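Long-range contacts in glycosyl hydrolase (Rhizobium leguminosarum bv. trifolii, PDB 5NDX), which probably hydrolyses O-glycosidic bonds as the bacterial orthologue of human alpha-L-iduronidase, a member of glycosyl hydrolase family 39: residues G26-E31 against R57-Y62; F94-N99 against W139-T144. The protein carries 2 engineered substitutions. One frame throughout, in Å; residues are numbered along the deposited sequence.

Interaction 1 of 2, residues G26-E31 against R57-Y62. With 8U8 ((2~{R},3~{S},4~{S},5~{R},6~{S})-6-(4-methyl-2-oxidanylidene-chromen-7-yl)oxy-3,4,5-tris(oxidanyl)oxane-2-carboxylic acid), chain M.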
loop_
_atom_site.group_PDB
_atom_site.type_symbol
_atom_site.label_atom_id
_atom_site.label_comp_id
_atom_site.label_asym_id
_atom_site.label_seq_id
_atom_site.Cartn_x
_atom_site.Cartn_y
_atom_site.Cartn_z
ATOM N N GLY A 26 5.556 -1.265 3.630
ATOM C CA GLY A 26 6.879 -1.330 4.147
ATOM C C GLY A 26 7.450 -2.729 4.104
ATOM O O GLY A 26 6.755 -3.701 3.760
ATOM N N PHE A 27 8.747 -2.796 4.403
ATOM C CA PHE A 27 9.508 -4.045 4.443
ATOM C C PHE A 27 10.860 -3.813 5.147
ATOM O O PHE A 27 11.181 -2.688 5.563
ATOM C CB PHE A 27 9.716 -4.643 3.051
ATOM C CG PHE A 27 10.495 -3.762 2.116
ATOM C CD1 PHE A 27 11.884 -3.779 2.104
ATOM C CD2 PHE A 27 9.846 -2.916 1.264
ATOM C CE1 PHE A 27 12.597 -2.958 1.263
ATOM C CE2 PHE A 27 10.552 -2.105 0.391
ATOM C CZ PHE A 27 11.941 -2.121 0.411
ATOM N N SER A 28 11.594 -4.919 5.302
ATOM C CA SER A 28 12.895 -4.965 5.913
ATOM C C SER A 28 13.678 -6.080 5.200
ATOM O O SER A 28 13.068 -7.059 4.789
ATOM C CB SER A 28 12.764 -5.282 7.395
ATOM O OG SER A 28 13.994 -5.019 8.000
ATOM N N PRO A 29 14.994 -5.956 5.014
ATOM C CA PRO A 29 15.795 -4.782 5.312
ATOM C C PRO A 29 15.982 -3.901 4.093
ATOM O O PRO A 29 15.601 -4.260 2.959
ATOM C CB PRO A 29 17.155 -5.406 5.709
ATOM C CG PRO A 29 17.297 -6.512 4.714
ATOM C CD PRO A 29 15.868 -7.102 4.660
ATOM N N ALA A 30 16.633 -2.771 4.337
ATOM C CA ALA A 30 16.829 -1.725 3.337
ATOM C C ALA A 30 17.597 -2.183 2.113
ATOM O O ALA A 30 17.379 -1.663 1.016
ATOM C CB ALA A 30 17.526 -0.532 3.974
ATOM N N GLU A 31 18.461 -3.172 2.288
ATOM C CA GLU A 31 19.246 -3.724 1.179
ATOM C C GLU A 31 18.380 -4.260 0.048
ATOM O O GLU A 31 18.829 -4.259 -1.104
ATOM C CB GLU A 31 20.168 -4.869 1.659
ATOM C CG GLU A 31 21.395 -4.410 2.424
ATOM C CD GLU A 31 21.140 -4.081 3.896
ATOM O OE1 GLU A 31 19.993 -4.244 4.385
ATOM O OE2 GLU A 31 22.111 -3.644 4.577
ATOM N N ARG A 57 7.963 2.479 4.232
ATOM C CA ARG A 57 8.551 2.488 5.557
ATOM C C ARG A 57 9.549 1.332 5.571
ATOM O O ARG A 57 9.179 0.163 5.741
ATOM C CB ARG A 57 7.498 2.326 6.629
ATOM C CG ARG A 57 8.041 2.299 8.054
ATOM C CD ARG A 57 6.945 2.519 9.106
ATOM N NE ARG A 57 7.054 1.491 10.111
ATOM C CZ ARG A 57 7.678 1.576 11.267
ATOM N NH1 ARG A 57 8.261 2.677 11.653
ATOM N NH2 ARG A 57 7.724 0.535 12.043
ATOM N N VAL A 58 10.798 1.648 5.282
ATOM C CA VAL A 58 11.822 0.612 5.109
ATOM C C VAL A 58 12.805 0.635 6.304
ATOM O O VAL A 58 13.424 1.695 6.575
ATOM C CB VAL A 58 12.596 0.823 3.799
ATOM C CG1 VAL A 58 13.686 -0.216 3.664
ATOM C CG2 VAL A 58 11.665 0.805 2.570
ATOM N N HIS A 59 12.970 -0.521 6.960
ATOM C CA HIS A 59 13.820 -0.637 8.152
ATOM C C HIS A 59 15.311 -0.588 7.829
ATOM O O HIS A 59 15.753 -1.154 6.822
ATOM C CB HIS A 59 13.625 -1.986 8.875
ATOM C CG HIS A 59 12.375 -2.119 9.676
ATOM N ND1 HIS A 59 11.583 -1.049 10.033
ATOM C CD2 HIS A 59 11.828 -3.211 10.277
ATOM C CE1 HIS A 59 10.578 -1.472 10.782
ATOM N NE2 HIS A 59 10.697 -2.784 10.933
ATOM N N TYR A 60 16.073 0.027 8.717
ATOM C CA TYR A 60 17.555 0.010 8.681
ATOM C C TYR A 60 18.147 0.725 7.471
ATOM O O TYR A 60 19.153 0.290 6.917
ATOM C CB TYR A 60 18.071 -1.436 8.727
ATOM C CG TYR A 60 17.626 -2.220 9.937
ATOM C CD1 TYR A 60 18.115 -1.880 11.200
ATOM C CD2 TYR A 60 16.782 -3.320 9.832
ATOM C CE1 TYR A 60 17.772 -2.598 12.336
ATOM C CE2 TYR A 60 16.418 -4.055 10.967
ATOM C CZ TYR A 60 16.923 -3.673 12.217
ATOM O OH TYR A 60 16.600 -4.324 13.372
ATOM N N LEU A 61 17.552 1.853 7.069
ATOM C CA LEU A 61 18.158 2.653 6.014
ATOM C C LEU A 61 19.628 3.018 6.348
ATOM O O LEU A 61 20.468 2.983 5.466
ATOM C CB LEU A 61 17.328 3.909 5.710
ATOM C CG LEU A 61 16.067 3.598 4.879
ATOM C CD1 LEU A 61 15.112 4.766 4.967
ATOM C CD2 LEU A 61 16.435 3.260 3.448
ATOM N N TYR A 62 19.936 3.318 7.606
ATOM C CA TYR A 62 21.331 3.700 7.951
ATOM C C TYR A 62 22.359 2.540 7.936
ATOM O O TYR A 62 23.560 2.811 7.872
ATOM C CB TYR A 62 21.375 4.444 9.282
ATOM C CG TYR A 62 20.889 5.895 9.251
ATOM C CD1 TYR A 62 21.141 6.728 8.158
ATOM C CD2 TYR A 62 20.185 6.436 10.333
ATOM C CE1 TYR A 62 20.756 8.071 8.145
ATOM C CE2 TYR A 62 19.772 7.770 10.331
ATOM C CZ TYR A 62 20.074 8.588 9.231
ATOM O OH TYR A 62 19.739 9.922 9.208
HETATM C C15 8U8 M . 10.030 -9.617 18.886
HETATM C C13 8U8 M . 8.813 -8.901 18.937
HETATM C C14 8U8 M . 8.169 -8.766 20.170
HETATM C C16 8U8 M . 6.983 -8.034 20.271
HETATM O O9 8U8 M . 6.457 -7.986 21.382
HETATM O O8 8U8 M . 6.409 -7.443 19.162
HETATM C C11 8U8 M . 7.073 -7.456 17.960
HETATM C C10 8U8 M . 6.539 -6.733 16.887
HETATM C C12 8U8 M . 8.278 -8.199 17.830
HETATM C C7 8U8 M . 8.938 -8.157 16.587
HETATM C C8 8U8 M . 8.404 -7.428 15.519
HETATM C C9 8U8 M . 7.197 -6.721 15.652
HETATM O O2 8U8 M . 6.650 -5.959 14.638
HETATM C C5 8U8 M . 6.882 -6.200 13.196
HETATM O O1 8U8 M . 6.685 -7.596 12.924
HETATM C C1 8U8 M . 7.164 -8.103 11.739
HETATM C C6 8U8 M . 6.136 -9.009 11.364
HETATM O O7 8U8 M . 6.479 -9.948 10.655
HETATM O O6 8U8 M . 5.015 -8.748 11.760
HETATM C C2 8U8 M . 7.291 -7.108 10.545
HETATM O O5 8U8 M . 5.979 -6.871 9.994
HETATM C C3 8U8 M . 8.039 -5.755 10.923
HETATM O O4 8U8 M . 9.257 -5.693 10.266
HETATM C C4 8U8 M . 8.238 -5.617 12.466
HETATM O O3 8U8 M . 8.613 -4.210 12.760
#
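Strands 24-27 and 55-58, the first two of the TIM barrel, run parallel and part into the loops that follow them. F27 brackets V58, its partner in the parallel pairing: its N donates to R57 O at 3.3 Å from above the carbonyl plane, and its O takes the straighter bond from H59 N at 3.1 Å (164°). At G26 a side chain would collide with R57 O. On the face carrying F27 and V58, CG2 of V58 lies over the phenyl ring toward its rim, 3.6 Å from CZ of F27, a CH-pi contact. Beyond the strands, CB of A30 sits 4.0 Å from CD2 of L61.

The imidazole of H59 connects this seam to the substrate site. From CB, which rests 3.2 Å from S28 OG, the side chain places CG anti to the carbonyl carbon (chi1 -76°), 3.7 Å from the same OG. CD2 then passes 3.6 Å from both S28 OG and O4 of the bound iduronide 8U8. At the tip, NE2 donates to O3 of that sugar at 3.1 Å, nearly straight (167°), with O3 at the ring edge. ND1, on the other flank, is hydrogen-bonded to E95. The E95 carboxylate would favour a proton on ND1 while NE2 donates to the sugar, consistent with a protonated ring, although the nearby guanidinium of R57 would offset part of that effect.

Interaction 2 of 2, residues F94-N99 against W139-T144. With 8U8 ((2~{R},3~{S},4~{S},5~{R},6~{S})-6-(4-methyl-2-oxidanylidene-chromen-7-yl)oxy-3,4,5-tris(oxidanyl)oxane-2-carboxylic acid), chain N.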
loop_
_atom_site.group_PDB
_atom_site.type_symbol
_atom_site.label_atom_id
_atom_site.label_comp_id
_atom_site.label_asym_id
_atom_site.label_seq_id
_atom_site.Cartn_x
_atom_site.Cartn_y
_atom_site.Cartn_z
ATOM N N PHE A 94 10.586 7.636 6.834
ATOM C CA PHE A 94 12.020 7.448 7.041
ATOM C C PHE A 94 12.270 7.193 8.523
ATOM O O PHE A 94 12.235 8.130 9.329
ATOM C CB PHE A 94 12.778 8.727 6.596
ATOM C CG PHE A 94 14.251 8.533 6.339
ATOM C CD1 PHE A 94 15.107 8.057 7.323
ATOM C CD2 PHE A 94 14.796 8.868 5.118
ATOM C CE1 PHE A 94 16.461 7.877 7.059
ATOM C CE2 PHE A 94 16.151 8.691 4.859
ATOM C CZ PHE A 94 16.979 8.209 5.834
ATOM N N GLU A 95 12.508 5.939 8.869
ATOM C CA GLU A 95 12.870 5.586 10.221
ATOM C C GLU A 95 14.345 5.894 10.385
ATOM O O GLU A 95 15.183 5.409 9.588
ATOM C CB GLU A 95 12.639 4.104 10.516
ATOM C CG GLU A 95 11.199 3.673 10.275
ATOM C CD GLU A 95 11.054 2.162 10.365
ATOM O OE1 GLU A 95 11.350 1.472 9.347
ATOM O OE2 GLU A 95 10.698 1.694 11.474
ATOM N N LEU A 96 14.651 6.693 11.396
ATOM C CA LEU A 96 16.043 7.085 11.664
ATOM C C LEU A 96 16.697 5.930 12.436
ATOM O O LEU A 96 16.755 5.924 13.657
ATOM C CB LEU A 96 16.065 8.399 12.431
ATOM C CG LEU A 96 15.548 9.580 11.598
ATOM C CD1 LEU A 96 15.330 10.833 12.443
ATOM C CD2 LEU A 96 16.429 9.883 10.399
ATOM N N MET A 97 17.191 4.949 11.693
ATOM C CA MET A 97 17.402 3.643 12.216
ATOM C C MET A 97 18.481 2.932 11.448
ATOM O O MET A 97 18.554 3.000 10.211
ATOM C CB MET A 97 16.072 2.913 12.074
ATOM C CG MET A 97 16.046 1.409 12.201
ATOM S SD MET A 97 14.382 0.734 11.795
ATOM C CE MET A 97 14.690 -0.948 12.330
ATOM N N GLY A 98 19.279 2.183 12.197
ATOM C CA GLY A 98 20.438 1.473 11.670
ATOM C C GLY A 98 21.694 2.026 12.328
ATOM O O GLY A 98 21.631 2.991 13.105
ATOM N N ASN A 99 22.837 1.438 11.990
ATOM C CA ASN A 99 24.077 1.714 12.736
ATOM C C ASN A 99 25.265 1.633 11.793
ATOM O O ASN A 99 25.849 0.562 11.616
ATOM C CB ASN A 99 24.227 0.700 13.884
ATOM C CG ASN A 99 25.372 1.044 14.825
ATOM O OD1 ASN A 99 26.070 2.057 14.675
ATOM N ND2 ASN A 99 25.559 0.209 15.822
ATOM N N TRP A 139 8.299 14.288 3.241
ATOM C CA TRP A 139 8.626 13.044 3.916
ATOM C C TRP A 139 8.167 13.116 5.360
ATOM O O TRP A 139 7.781 14.189 5.810
ATOM C CB TRP A 139 10.089 12.759 3.874
ATOM C CG TRP A 139 10.674 12.588 2.513
ATOM C CD1 TRP A 139 10.057 12.716 1.327
ATOM C CD2 TRP A 139 12.049 12.325 2.231
ATOM N NE1 TRP A 139 10.963 12.532 0.293
ATOM C CE2 TRP A 139 12.191 12.270 0.833
ATOM C CE3 TRP A 139 13.168 12.044 3.035
ATOM C CZ2 TRP A 139 13.407 12.003 0.218
ATOM C CZ3 TRP A 139 14.381 11.766 2.412
ATOM C CH2 TRP A 139 14.492 11.757 1.032
ATOM N N TYR A 140 8.110 11.960 6.037
ATOM C CA TYR A 140 7.933 11.903 7.495
ATOM C C TYR A 140 9.119 11.150 8.055
ATOM O O TYR A 140 9.560 10.195 7.459
ATOM C CB TYR A 140 6.603 11.259 7.915
ATOM C CG TYR A 140 5.428 12.069 7.460
ATOM C CD1 TYR A 140 4.935 11.942 6.177
ATOM C CD2 TYR A 140 4.851 13.017 8.290
ATOM C CE1 TYR A 140 3.890 12.755 5.727
ATOM C CE2 TYR A 140 3.770 13.815 7.862
ATOM C CZ TYR A 140 3.313 13.713 6.576
ATOM O OH TYR A 140 2.244 14.525 6.144
ATOM N N PHE A 141 9.640 11.617 9.189
ATOM C CA PHE A 141 10.739 10.970 9.881
ATOM C C PHE A 141 10.214 10.383 11.154
ATOM O O PHE A 141 9.363 10.983 11.800
ATOM C CB PHE A 141 11.851 11.967 10.200
ATOM C CG PHE A 141 12.524 12.477 8.983
ATOM C CD1 PHE A 141 13.597 11.773 8.439
ATOM C CD2 PHE A 141 12.010 13.569 8.309
ATOM C CE1 PHE A 141 14.208 12.215 7.269
ATOM C CE2 PHE A 141 12.590 14.000 7.125
ATOM C CZ PHE A 141 13.691 13.322 6.617
ATOM N N GLU A 142 10.740 9.216 11.498
ATOM C CA GLU A 142 10.279 8.444 12.648
ATOM C C GLU A 142 11.438 7.914 13.446
ATOM O O GLU A 142 12.506 7.627 12.898
ATOM C CB GLU A 142 9.478 7.198 12.189
ATOM C CG GLU A 142 8.512 6.739 13.244
ATOM C CD GLU A 142 7.730 5.495 12.864
ATOM O OE1 GLU A 142 8.179 4.784 11.968
ATOM O OE2 GLU A 142 6.697 5.224 13.488
ATOM N N THR A 143 11.196 7.713 14.723
ATOM C CA THR A 143 12.130 6.944 15.548
ATOM C C THR A 143 12.284 5.508 15.057
ATOM O O THR A 143 11.414 4.930 14.374
ATOM C CB THR A 143 11.627 6.717 16.972
ATOM O OG1 THR A 143 10.351 6.054 16.884
ATOM C CG2 THR A 143 11.531 7.993 17.722
ATOM N N THR A 144 13.402 4.959 15.499
ATOM C CA THR A 144 13.866 3.626 15.214
ATOM C C THR A 144 12.815 2.720 15.731
ATOM O O THR A 144 12.214 2.936 16.808
ATOM C CB THR A 144 15.258 3.329 15.921
ATOM O OG1 THR A 144 16.015 2.343 15.208
ATOM C CG2 THR A 144 15.081 2.904 17.388
HETATM C C15 8U8 N . 3.539 9.689 9.658
HETATM C C13 8U8 N . 2.550 10.638 9.386
HETATM C C14 8U8 N . 2.255 11.622 10.320
HETATM C C16 8U8 N . 1.329 12.611 10.019
HETATM O O9 8U8 N . 1.039 13.439 10.873
HETATM O O8 8U8 N . 0.648 12.583 8.842
HETATM C C11 8U8 N . 0.958 11.665 7.903
HETATM C C10 8U8 N . 0.286 11.786 6.712
HETATM C C12 8U8 N . 1.898 10.675 8.149
HETATM C C7 8U8 N . 2.167 9.776 7.117
HETATM C C8 8U8 N . 1.482 9.889 5.912
HETATM C C9 8U8 N . 0.543 10.899 5.689
HETATM O O2 8U8 N . -0.091 10.976 4.474
HETATM C C5 8U8 N . -0.692 12.235 4.074
HETATM O O1 8U8 N . -2.003 12.121 4.656
HETATM C C1 8U8 N . -2.976 13.147 4.354
HETATM C C6 8U8 N . -2.539 14.544 4.921
HETATM O O7 8U8 N . -1.763 14.583 5.897
HETATM O O6 8U8 N . -2.948 15.544 4.313
HETATM C C2 8U8 N . -3.122 13.159 2.834
HETATM O O5 8U8 N . -4.109 14.137 2.382
HETATM C C3 8U8 N . -1.750 13.424 2.172
HETATM O O4 8U8 N . -1.923 13.337 0.782
HETATM C C4 8U8 N . -0.753 12.341 2.590
HETATM O O3 8U8 N . 0.558 12.609 2.086
HETATM O O HOH W 1 18.627 2.155 15.296
#
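The third and fourth strands of the TIM barrel meet here as parallel neighbours, with E95 and E142 close to the sugar-binding site that H59 lines and a second 8U8 held against Y140 at the start of the fourth strand. Three main-chain hydrogen bonds join them: F94 N to Y140 O, E142 N to F94 O and L96 N to E142 O, each 2.8 Å. The first and last run nearly along the C=O axis, whereas E142 N approaches from above the carbonyl plane. L96, whose N makes the last of these bonds, is the centre of an inverse gamma turn.

E95 and E142 extend alongside each other, E95 OE2 lying 4.0 Å from E142 OE1. These like charges are bridged by R57, whose NH1 makes salt bridges to both, probably easing their repulsion. F94 and F141 pack on the other face, CB of F94 3.7 Å from CD1 of F141 and the rings oblique, planes at 34°. Further on, T144 OG1 crosses the M97 side chain 3.1 Å from its CG, and a water links that hydroxyl to G98 N.

At the far end, the coumarin of 8U8 lies over one face of the Y140 ring, C12 above its centre and C11 3.4 Å from CZ. An alanine here would remove that aromatic face and would probably weaken the hold on the coumarin.

F94, W139 and F141 abut helix 110-131, while L96, F141 and T143 meet helix 155-171, so the face of F94 and F141 is covered by these two helices of the outer layer.

Following the chain from the N terminus, interaction 1 closes first: the loop from strand 24-27 returns through helix 36-45 to strand 55-58, completing a beta-alpha-beta unit. Helix 76-87 then carries the chain to strand 91-95, where interaction 2 opens; helices 110-131 and 133-136 lie within its larger loop before strand 140-142 closes it. The two loops follow in series, neither nesting nor crossing. They meet across the sheet, because strands 55-58 and 91-95 are adjacent in the barrel, and Y60 CE1 packs 3.5 Å from M97 CE just beyond them. Together with that junction they place the first four barrel strands side by side, with H59 lining one 8U8 site and Y140 the other.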